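Local atomic coordinates of HIT family hydrolase (Legionella pneumophila subsp. pneumophila, PDB entry 6D6J), a protein that probably works as a hydrolase of the histidine triad (HIT) family and carries a bound zinc ion. Residues 45-50 / 105-110; 56-61 / 94-99; 90-95 / 109-114. One frame throughout, in Å; residues are numbered along the deposited sequence.

Contact 1. Residues 45-50 / 105-110; sequences HLLIIP and HIHLHL. With ZN (zinc ion), chain G.
The imidazoles of His45 and His109 meet rim to rim, neither over the other's face, their planes 53° apart. At the shared edge His45 NE2 and His109 ND1 lie 2.9 Å apart in a nearly straight hydrogen bond that either nitrogen could donate. The His105 ring works through its edges: NE2 donates in the ring plane to Pro50 O (2.8 Å), while ND1 binds zinc at 2.1 Å. Bonded at both nitrogens, the ring has its rotation set by the two together; Pro50 O is second shell to a site completed by Cys11, Cys14 and His53. In His107, CG stands between the backbone N and the carbonyl carbon (chi1 48°), and ND1 donates within its ring plane to His105 O, 2.7 Å away. His105, His107 and His109 alternate along the predicted histidine triad motif, whose His107 is predicted to carry the AMP-histidine intermediate. Antiparallel pairing holds the motif to the neighbouring strand through Leu46–Leu110 and Ile48–Leu108, each closed by two backbone bonds. Their side chains share the face covered by helix 62-81, where aliphatic residues suit the buried layer; Ile48 CD1 sits 3.9 Å from Leu110 CB. On the other face Leu47 CD2 comes 3.4 Å from His109 ND1.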
loop_
_atom_site.group_PDB
_atom_site.type_symbol
_atom_site.label_atom_id
_atom_site.label_comp_id
_atom_site.label_asym_id
_atom_site.label_seq_id
_atom_site.Cartn_x
_atom_site.Cartn_y
_atom_site.Cartn_z
ATOM N N HIS B 45 1.845 0.997 15.047
ATOM C CA HIS B 45 0.988 0.438 13.999
ATOM C C HIS B 45 -0.259 1.309 13.890
ATOM O O HIS B 45 -1.117 1.316 14.785
ATOM C CB HIS B 45 0.660 -1.018 14.328
ATOM C CG HIS B 45 -0.089 -1.751 13.262
ATOM N ND1 HIS B 45 -0.248 -3.119 13.321
ATOM C CD2 HIS B 45 -0.756 -1.330 12.158
ATOM C CE1 HIS B 45 -0.980 -3.512 12.295
ATOM N NE2 HIS B 45 -1.293 -2.450 11.565
ATOM N N LEU B 46 -0.358 2.051 12.795
ATOM C CA LEU B 46 -1.443 2.995 12.573
ATOM C C LEU B 46 -2.277 2.540 11.383
ATOM O O LEU B 46 -1.801 1.819 10.500
ATOM C CB LEU B 46 -0.886 4.412 12.359
ATOM C CG LEU B 46 0.012 4.887 13.521
ATOM C CD1 LEU B 46 0.741 6.171 13.188
ATOM C CD2 LEU B 46 -0.769 5.044 14.825
ATOM N N LEU B 47 -3.527 2.988 11.367
ATOM C CA LEU B 47 -4.472 2.713 10.291
ATOM C C LEU B 47 -4.946 4.040 9.722
ATOM O O LEU B 47 -5.303 4.947 10.482
ATOM C CB LEU B 47 -5.691 1.961 10.841
ATOM C CG LEU B 47 -5.348 0.620 11.492
ATOM C CD1 LEU B 47 -6.549 0.010 12.193
ATOM C CD2 LEU B 47 -4.779 -0.339 10.469
ATOM N N ILE B 48 -4.938 4.169 8.396
ATOM C CA ILE B 48 -5.414 5.374 7.718
ATOM C C ILE B 48 -6.612 4.955 6.879
ATOM O O ILE B 48 -6.505 4.046 6.039
ATOM C CB ILE B 48 -4.323 6.051 6.859
ATOM C CG1 ILE B 48 -3.030 6.351 7.660
ATOM C CG2 ILE B 48 -4.865 7.365 6.283
ATOM C CD1 ILE B 48 -2.043 5.211 7.805
ATOM N N ILE B 49 -7.758 5.583 7.130
ATOM C CA ILE B 49 -9.016 5.172 6.496
ATOM C C ILE B 49 -9.704 6.353 5.826
ATOM O O ILE B 49 -9.569 7.505 6.279
ATOM C CB ILE B 49 -9.993 4.494 7.484
ATOM C CG1 ILE B 49 -10.598 5.491 8.502
ATOM C CG2 ILE B 49 -9.326 3.322 8.169
ATOM C CD1 ILE B 49 -11.789 4.923 9.244
ATOM N N PRO B 50 -10.490 6.110 4.783
ATOM C CA PRO B 50 -11.467 7.123 4.367
ATOM C C PRO B 50 -12.610 7.183 5.371
ATOM O O PRO B 50 -12.984 6.173 5.974
ATOM C CB PRO B 50 -11.964 6.583 3.021
ATOM C CG PRO B 50 -11.901 5.084 3.169
ATOM C CD PRO B 50 -10.712 4.817 4.102
ATOM N N HIS B 105 -13.859 -2.268 5.474
ATOM C CA HIS B 105 -13.795 -0.829 5.222
ATOM C C HIS B 105 -12.320 -0.579 4.949
ATOM O O HIS B 105 -11.481 -0.950 5.775
ATOM C CB HIS B 105 -14.269 -0.082 6.472
ATOM C CG HIS B 105 -14.295 1.416 6.349
ATOM N ND1 HIS B 105 -15.400 2.166 6.709
ATOM C CD2 HIS B 105 -13.336 2.307 5.991
ATOM C CE1 HIS B 105 -15.122 3.451 6.560
ATOM N NE2 HIS B 105 -13.872 3.565 6.142
ATOM N N ILE B 106 -11.987 -0.005 3.787
ATOM C CA ILE B 106 -10.584 0.046 3.392
ATOM C C ILE B 106 -9.743 0.756 4.447
ATOM O O ILE B 106 -10.171 1.723 5.096
ATOM C CB ILE B 106 -10.363 0.613 1.976
ATOM C CG1 ILE B 106 -10.896 2.033 1.842
ATOM C CG2 ILE B 106 -10.994 -0.276 0.938
ATOM C CD1 ILE B 106 -10.527 2.666 0.509
ATOM N N HIS B 107 -8.520 0.260 4.613
ATOM C CA HIS B 107 -7.597 0.809 5.593
ATOM C C HIS B 107 -6.181 0.538 5.128
ATOM O O HIS B 107 -5.850 -0.570 4.706
ATOM C CB HIS B 107 -7.827 0.231 6.999
ATOM C CG HIS B 107 -7.943 -1.264 7.045
ATOM N ND1 HIS B 107 -9.067 -1.933 6.609
ATOM C CD2 HIS B 107 -7.115 -2.210 7.549
ATOM C CE1 HIS B 107 -8.914 -3.230 6.811
ATOM N NE2 HIS B 107 -7.734 -3.428 7.372
ATOM N N LEU B 108 -5.347 1.556 5.213
ATOM C CA LEU B 108 -3.921 1.411 4.951
ATOM C C LEU B 108 -3.204 1.210 6.284
ATOM O O LEU B 108 -3.344 2.033 7.202
ATOM C CB LEU B 108 -3.398 2.667 4.256
ATOM C CG LEU B 108 -1.917 2.686 3.873
ATOM C CD1 LEU B 108 -1.585 1.476 3.013
ATOM C CD2 LEU B 108 -1.635 3.960 3.086
ATOM N N HIS B 109 -2.435 0.123 6.391
ATOM C CA HIS B 109 -1.623 -0.116 7.578
ATOM C C HIS B 109 -0.293 0.603 7.445
ATOM O O HIS B 109 0.359 0.528 6.398
ATOM C CB HIS B 109 -1.282 -1.598 7.716
ATOM C CG HIS B 109 -2.452 -2.492 7.919
ATOM N ND1 HIS B 109 -2.911 -2.844 9.173
ATOM C CD2 HIS B 109 -3.225 -3.153 7.026
ATOM C CE1 HIS B 109 -3.948 -3.651 9.038
ATOM N NE2 HIS B 109 -4.142 -3.873 7.747
ATOM N N LEU B 110 0.123 1.269 8.521
ATOM C CA LEU B 110 1.433 1.905 8.617
ATOM C C LEU B 110 2.146 1.261 9.799
ATOM O O LEU B 110 1.707 1.412 10.947
ATOM C CB LEU B 110 1.264 3.411 8.816
ATOM C CG LEU B 110 2.460 4.222 9.327
ATOM C CD1 LEU B 110 3.707 4.040 8.491
ATOM C CD2 LEU B 110 2.069 5.688 9.404
HETATM ZN ZN ZN G . -17.319 1.496 7.178
#

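Contact 2. Residues 56-61 / 94-99; sequences TINDVN and NVNSGG
Asn58 and Val95 join a short 3-10 turn, residues 57-59, to the end of the outermost strand of this chain's HIT-fold sheet, which the second subunit's sheet continues. From CB of Asn58, chi1 of -62° places CG beside the backbone N, and both CG and OD1 lie 4.0 Å from Val95 CG1. OD1 takes a hydrogen bond from Tyr89 OH of the second subunit. ND2, at the other corner, is 3.7 Å from Val95 CG1 and spends its hydrogens on a water and on Ser85 O of the second subunit. That same water and carbonyl also receive Asn96 ND2. The two amide nitrogens are both donors and make no bond to each other; they share acceptors instead, with the amide planes 55° apart. Asparagine, with a donor and an acceptor, suits a position where the amide lies against a methyl yet bonds across the interface. Val95 is apolar because both its methyls meet side chains: CG1 the Asn58 amide, CG2 the isoleucine, 3.7 Å from Ile57 CG1, which Leu68 of helix 62-81 also touches. Thr56 turns its methyl CG2 to Asn96 OD1, while its OG1 donates to Asp59 OD1 (2.8 Å) from above the carboxylate plane, bracing the turn. A water bridges the backbones, accepting from Ile57 N at 3.0 Å and lying 2.8 Å from Asn94 O.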
loop_
_atom_site.group_PDB
_atom_site.type_symbol
_atom_site.label_atom_id
_atom_site.label_comp_id
_atom_site.label_asym_id
_atom_site.label_seq_id
_atom_site.Cartn_x
_atom_site.Cartn_y
_atom_site.Cartn_z
ATOM N N THR B 56 -13.632 -2.704 -0.007
ATOM C CA THR B 56 -12.322 -3.250 -0.361
ATOM C C THR B 56 -11.686 -2.397 -1.450
ATOM O O THR B 56 -12.352 -1.591 -2.108
ATOM C CB THR B 56 -12.387 -4.697 -0.891
ATOM O OG1 THR B 56 -12.871 -4.688 -2.238
ATOM C CG2 THR B 56 -13.252 -5.602 -0.015
ATOM N N ILE B 57 -10.389 -2.624 -1.684
ATOM C CA ILE B 57 -9.710 -1.946 -2.786
ATOM C C ILE B 57 -10.403 -2.232 -4.110
ATOM O O ILE B 57 -10.388 -1.389 -5.012
ATOM C CB ILE B 57 -8.224 -2.371 -2.824
ATOM C CG1 ILE B 57 -7.480 -1.891 -1.562
ATOM C CG2 ILE B 57 -7.528 -1.898 -4.106
ATOM C CD1 ILE B 57 -7.343 -0.373 -1.426
ATOM N N ASN B 58 -11.009 -3.419 -4.261
ATOM C CA ASN B 58 -11.683 -3.737 -5.520
ATOM C C ASN B 58 -12.853 -2.808 -5.801
ATOM O O ASN B 58 -13.290 -2.716 -6.953
ATOM C CB ASN B 58 -12.212 -5.172 -5.518
ATOM C CG ASN B 58 -11.122 -6.198 -5.384
ATOM O OD1 ASN B 58 -10.006 -6.006 -5.858
ATOM N ND2 ASN B 58 -11.431 -7.295 -4.718
ATOM N N ASP B 59 -13.369 -2.135 -4.778
ATOM C CA ASP B 59 -14.516 -1.252 -4.901
ATOM C C ASP B 59 -14.119 0.195 -5.118
ATOM O O ASP B 59 -15.002 1.055 -5.172
ATOM C CB ASP B 59 -15.406 -1.410 -3.675
ATOM C CG ASP B 59 -15.755 -2.856 -3.434
ATOM O OD1 ASP B 59 -15.368 -3.424 -2.377
ATOM O OD2 ASP B 59 -16.328 -3.460 -4.361
ATOM N N VAL B 60 -12.823 0.480 -5.272
ATOM C CA VAL B 60 -12.352 1.827 -5.578
ATOM C C VAL B 60 -12.321 1.969 -7.090
ATOM O O VAL B 60 -11.483 1.356 -7.763
ATOM C CB VAL B 60 -10.955 2.084 -5.012
ATOM C CG1 VAL B 60 -10.473 3.481 -5.392
ATOM C CG2 VAL B 60 -10.941 1.892 -3.500
ATOM N N ASN B 61 -13.201 2.789 -7.624
ATOM C CA ASN B 61 -13.149 3.072 -9.042
ATOM C C ASN B 61 -12.561 4.453 -9.245
ATOM O O ASN B 61 -12.012 5.059 -8.319
ATOM C CB ASN B 61 -14.514 2.848 -9.676
ATOM C CG ASN B 61 -14.946 1.409 -9.568
ATOM O OD1 ASN B 61 -16.024 1.111 -9.068
ATOM N ND2 ASN B 61 -14.077 0.497 -10.001
ATOM N N ASN B 94 -4.527 -4.798 2.662
ATOM C CA ASN B 94 -5.003 -6.169 2.536
ATOM C C ASN B 94 -6.319 -6.155 1.778
ATOM O O ASN B 94 -7.152 -5.272 1.998
ATOM C CB ASN B 94 -5.253 -6.761 3.918
ATOM C CG ASN B 94 -3.970 -7.000 4.685
ATOM O OD1 ASN B 94 -2.878 -7.006 4.117
ATOM N ND2 ASN B 94 -4.102 -7.253 5.981
ATOM N N VAL B 95 -6.526 -7.140 0.906
ATOM C CA VAL B 95 -7.751 -7.201 0.114
ATOM C C VAL B 95 -8.362 -8.589 0.237
ATOM O O VAL B 95 -7.786 -9.579 -0.245
ATOM C CB VAL B 95 -7.526 -6.812 -1.356
ATOM C CG1 VAL B 95 -8.876 -6.683 -2.073
ATOM C CG2 VAL B 95 -6.739 -5.504 -1.440
ATOM N N ASN B 96 -9.536 -8.655 0.861
ATOM C CA ASN B 96 -10.310 -9.881 1.034
ATOM C C ASN B 96 -9.624 -10.883 1.960
ATOM O O ASN B 96 -8.518 -10.640 2.453
ATOM C CB ASN B 96 -10.789 -10.454 -0.311
ATOM C CG ASN B 96 -11.975 -9.687 -0.839
ATOM O OD1 ASN B 96 -12.791 -9.227 -0.046
ATOM N ND2 ASN B 96 -12.069 -9.513 -2.153
ATOM N N SER B 97 -10.286 -11.999 2.235
ATOM C CA SER B 97 -9.797 -12.888 3.282
ATOM C C SER B 97 -8.419 -13.442 2.946
ATOM O O SER B 97 -7.560 -13.547 3.826
ATOM C CB SER B 97 -10.799 -14.019 3.539
ATOM O OG SER B 97 -10.396 -14.792 4.659
ATOM N N GLY B 98 -8.182 -13.809 1.682
ATOM C CA GLY B 98 -6.889 -14.346 1.308
ATOM C C GLY B 98 -5.773 -13.335 1.421
ATOM O O GLY B 98 -4.603 -13.722 1.540
ATOM N N GLY B 99 -6.104 -12.041 1.372
ATOM C CA GLY B 99 -5.139 -10.985 1.609
ATOM C C GLY B 99 -4.987 -10.601 3.057
ATOM O O GLY B 99 -4.145 -9.753 3.365
HETATM O O HOH W 1 -9.321 -3.997 0.809
HETATM O O HOH W 2 -14.051 -7.893 -3.682
#

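Contact 3. Residues 90-95 / 109-114; sequences RLVFNV and HLLGGR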
loop_
_atom_site.group_PDB
_atom_site.type_symbol
_atom_site.label_atom_id
_atom_site.label_comp_id
_atom_site.label_asym_id
_atom_site.label_seq_id
_atom_site.Cartn_x
_atom_site.Cartn_y
_atom_site.Cartn_z
ATOM N N ARG B 90 6.704 0.272 6.760
ATOM C CA ARG B 90 5.998 -0.470 5.729
ATOM C C ARG B 90 4.545 -0.025 5.663
ATOM O O ARG B 90 3.914 0.258 6.696
ATOM C CB ARG B 90 6.083 -1.969 6.021
ATOM C CG ARG B 90 5.314 -2.862 5.028
ATOM C CD ARG B 90 5.758 -4.311 5.143
ATOM N NE ARG B 90 7.141 -4.449 4.689
ATOM C CZ ARG B 90 7.973 -5.430 5.038
ATOM N NH1 ARG B 90 7.583 -6.397 5.878
ATOM N NH2 ARG B 90 9.215 -5.411 4.562
ATOM N N LEU B 91 4.015 0.031 4.440
ATOM C CA LEU B 91 2.612 0.352 4.172
ATOM C C LEU B 91 1.952 -0.863 3.529
ATOM O O LEU B 91 2.514 -1.443 2.588
ATOM C CB LEU B 91 2.524 1.545 3.217
ATOM C CG LEU B 91 3.107 2.866 3.737
ATOM C CD1 LEU B 91 3.137 3.906 2.643
ATOM C CD2 LEU B 91 2.330 3.374 4.930
ATOM N N VAL B 92 0.778 -1.258 4.028
ATOM C CA VAL B 92 0.119 -2.475 3.546
ATOM C C VAL B 92 -1.369 -2.218 3.334
ATOM O O VAL B 92 -2.056 -1.758 4.255
ATOM C CB VAL B 92 0.280 -3.641 4.547
ATOM C CG1 VAL B 92 -0.362 -4.908 3.987
ATOM C CG2 VAL B 92 1.751 -3.878 4.879
ATOM N N PHE B 93 -1.889 -2.599 2.159
ATOM C CA PHE B 93 -3.330 -2.797 1.973
ATOM C C PHE B 93 -3.592 -4.293 1.868
ATOM O O PHE B 93 -2.973 -4.975 1.044
ATOM C CB PHE B 93 -3.879 -2.180 0.673
ATOM C CG PHE B 93 -4.014 -0.674 0.661
ATOM C CD1 PHE B 93 -4.964 -0.022 1.457
ATOM C CD2 PHE B 93 -3.247 0.078 -0.225
ATOM C CE1 PHE B 93 -5.110 1.360 1.377
ATOM C CE2 PHE B 93 -3.388 1.459 -0.295
ATOM C CZ PHE B 93 -4.330 2.091 0.490
ATOM N N ASN B 94 -4.527 -4.798 2.662
ATOM C CA ASN B 94 -5.003 -6.169 2.536
ATOM C C ASN B 94 -6.319 -6.155 1.778
ATOM O O ASN B 94 -7.152 -5.272 1.998
ATOM C CB ASN B 94 -5.253 -6.761 3.918
ATOM C CG ASN B 94 -3.970 -7.000 4.685
ATOM O OD1 ASN B 94 -2.878 -7.006 4.117
ATOM N ND2 ASN B 94 -4.102 -7.253 5.981
ATOM N N VAL B 95 -6.526 -7.140 0.906
ATOM C CA VAL B 95 -7.751 -7.201 0.114
ATOM C C VAL B 95 -8.362 -8.589 0.237
ATOM O O VAL B 95 -7.786 -9.579 -0.245
ATOM C CB VAL B 95 -7.526 -6.812 -1.356
ATOM C CG1 VAL B 95 -8.876 -6.683 -2.073
ATOM C CG2 VAL B 95 -6.739 -5.504 -1.440
ATOM N N HIS B 109 -2.435 0.123 6.391
ATOM C CA HIS B 109 -1.623 -0.116 7.578
ATOM C C HIS B 109 -0.293 0.603 7.445
ATOM O O HIS B 109 0.359 0.528 6.398
ATOM C CB HIS B 109 -1.282 -1.598 7.716
ATOM C CG HIS B 109 -2.452 -2.492 7.919
ATOM N ND1 HIS B 109 -2.911 -2.844 9.173
ATOM C CD2 HIS B 109 -3.225 -3.153 7.026
ATOM C CE1 HIS B 109 -3.948 -3.651 9.038
ATOM N NE2 HIS B 109 -4.142 -3.873 7.747
ATOM N N LEU B 110 0.123 1.269 8.521
ATOM C CA LEU B 110 1.433 1.905 8.617
ATOM C C LEU B 110 2.146 1.261 9.799
ATOM O O LEU B 110 1.707 1.412 10.947
ATOM C CB LEU B 110 1.264 3.411 8.816
ATOM C CG LEU B 110 2.460 4.222 9.327
ATOM C CD1 LEU B 110 3.707 4.040 8.491
ATOM C CD2 LEU B 110 2.069 5.688 9.404
ATOM N N LEU B 111 3.219 0.522 9.522
ATOM C CA LEU B 111 3.932 -0.251 10.542
ATOM C C LEU B 111 5.376 0.216 10.620
ATOM O O LEU B 111 6.064 0.288 9.594
ATOM C CB LEU B 111 3.946 -1.742 10.179
ATOM C CG LEU B 111 2.581 -2.403 9.989
ATOM C CD1 LEU B 111 2.276 -2.621 8.514
ATOM C CD2 LEU B 111 2.504 -3.724 10.764
ATOM N N GLY B 112 5.847 0.512 11.826
ATOM C CA GLY B 112 7.241 0.874 11.985
ATOM C C GLY B 112 7.717 0.693 13.403
ATOM O O GLY B 112 7.025 0.114 14.249
ATOM N N GLY B 113 8.934 1.180 13.656
ATOM C CA GLY B 113 9.534 1.103 14.968
ATOM C C GLY B 113 10.400 -0.109 15.174
ATOM O O GLY B 113 10.938 -0.284 16.268
ATOM N N ARG B 114 10.515 -0.965 14.170
ATOM C CA ARG B 114 11.464 -2.062 14.148
ATOM C C ARG B 114 11.803 -2.332 12.692
ATOM O O ARG B 114 11.155 -1.818 11.775
ATOM C CB ARG B 114 10.884 -3.334 14.774
ATOM C CG ARG B 114 9.689 -3.918 14.021
ATOM C CD ARG B 114 9.377 -5.328 14.520
ATOM N NE ARG B 114 8.057 -5.807 14.093
ATOM C CZ ARG B 114 7.805 -6.399 12.922
ATOM N NH1 ARG B 114 8.774 -6.565 12.026
ATOM N NH2 ARG B 114 6.574 -6.811 12.633
HETATM O O HOH W 3 -6.330 -5.768 7.218
#
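In His109, chi1 of -64° sets CG anti to the carbonyl carbon, and chi2 of -92° turns the ring so that CD2 comes within 3.3 Å of Val92 O, near the ring plane. Asn94 has a similar first rotation (chi1 -70°), which carries CG to the side of its own backbone N; its amide ends with ND2 3.8 Å from His109 NE2. A water bridges them, 2.9 Å from each of these nitrogens, accepting from the amide and lying in the plane of the imidazole, whose ND1 is bonded to His45. Asn94 OD1 meanwhile takes a bond from Arg90 NE of the second subunit, so the asparagine serves both ring and interface. Backbone bonds in both directions tie Arg90 to Leu111 and Val92 to His109. Side chains alternate between the two faces. Leu91 CD2 and Leu110 CD1 lie side by side at 3.9 Å on the face covered by helix 62-81, where branched aliphatic chains fill the buried layer. On the His109 face Val92 CG2 meets Leu111 CD1, also at 3.9 Å. Arg90 leads away from this pairing, its guanidinium bound to Thr117 O and to groups of the second subunit. Residues Arg90 to Val95 themselves pair antiparallel with a strand of the second subunit, giving the continuous intersubunit sheet characteristic of HIT dimers.

Overall arrangement
Contacts 1 and 3 share strand 108-112, with His109 and Leu110 common to both: strand 44-50 flanks it in one and strand 89-95 in the other. Contact 1 lies at the centre of the chain and combines regular strand pairing with a metal ligand and the histidine motif. Contact 3 is also buried, but there the same pairing is joined by an arginine and an asparagine that reach the second subunit. Contact 2, centred about 13 Å from the chain centre, takes the end of strand 89-95 and the loop after it, sharing Asn94 and Val95 with contact 3; lacking direct hydrogen bonds between its segments, it combines apolar packing, waters and bonds of Asn58 and Asn96 to the second subunit.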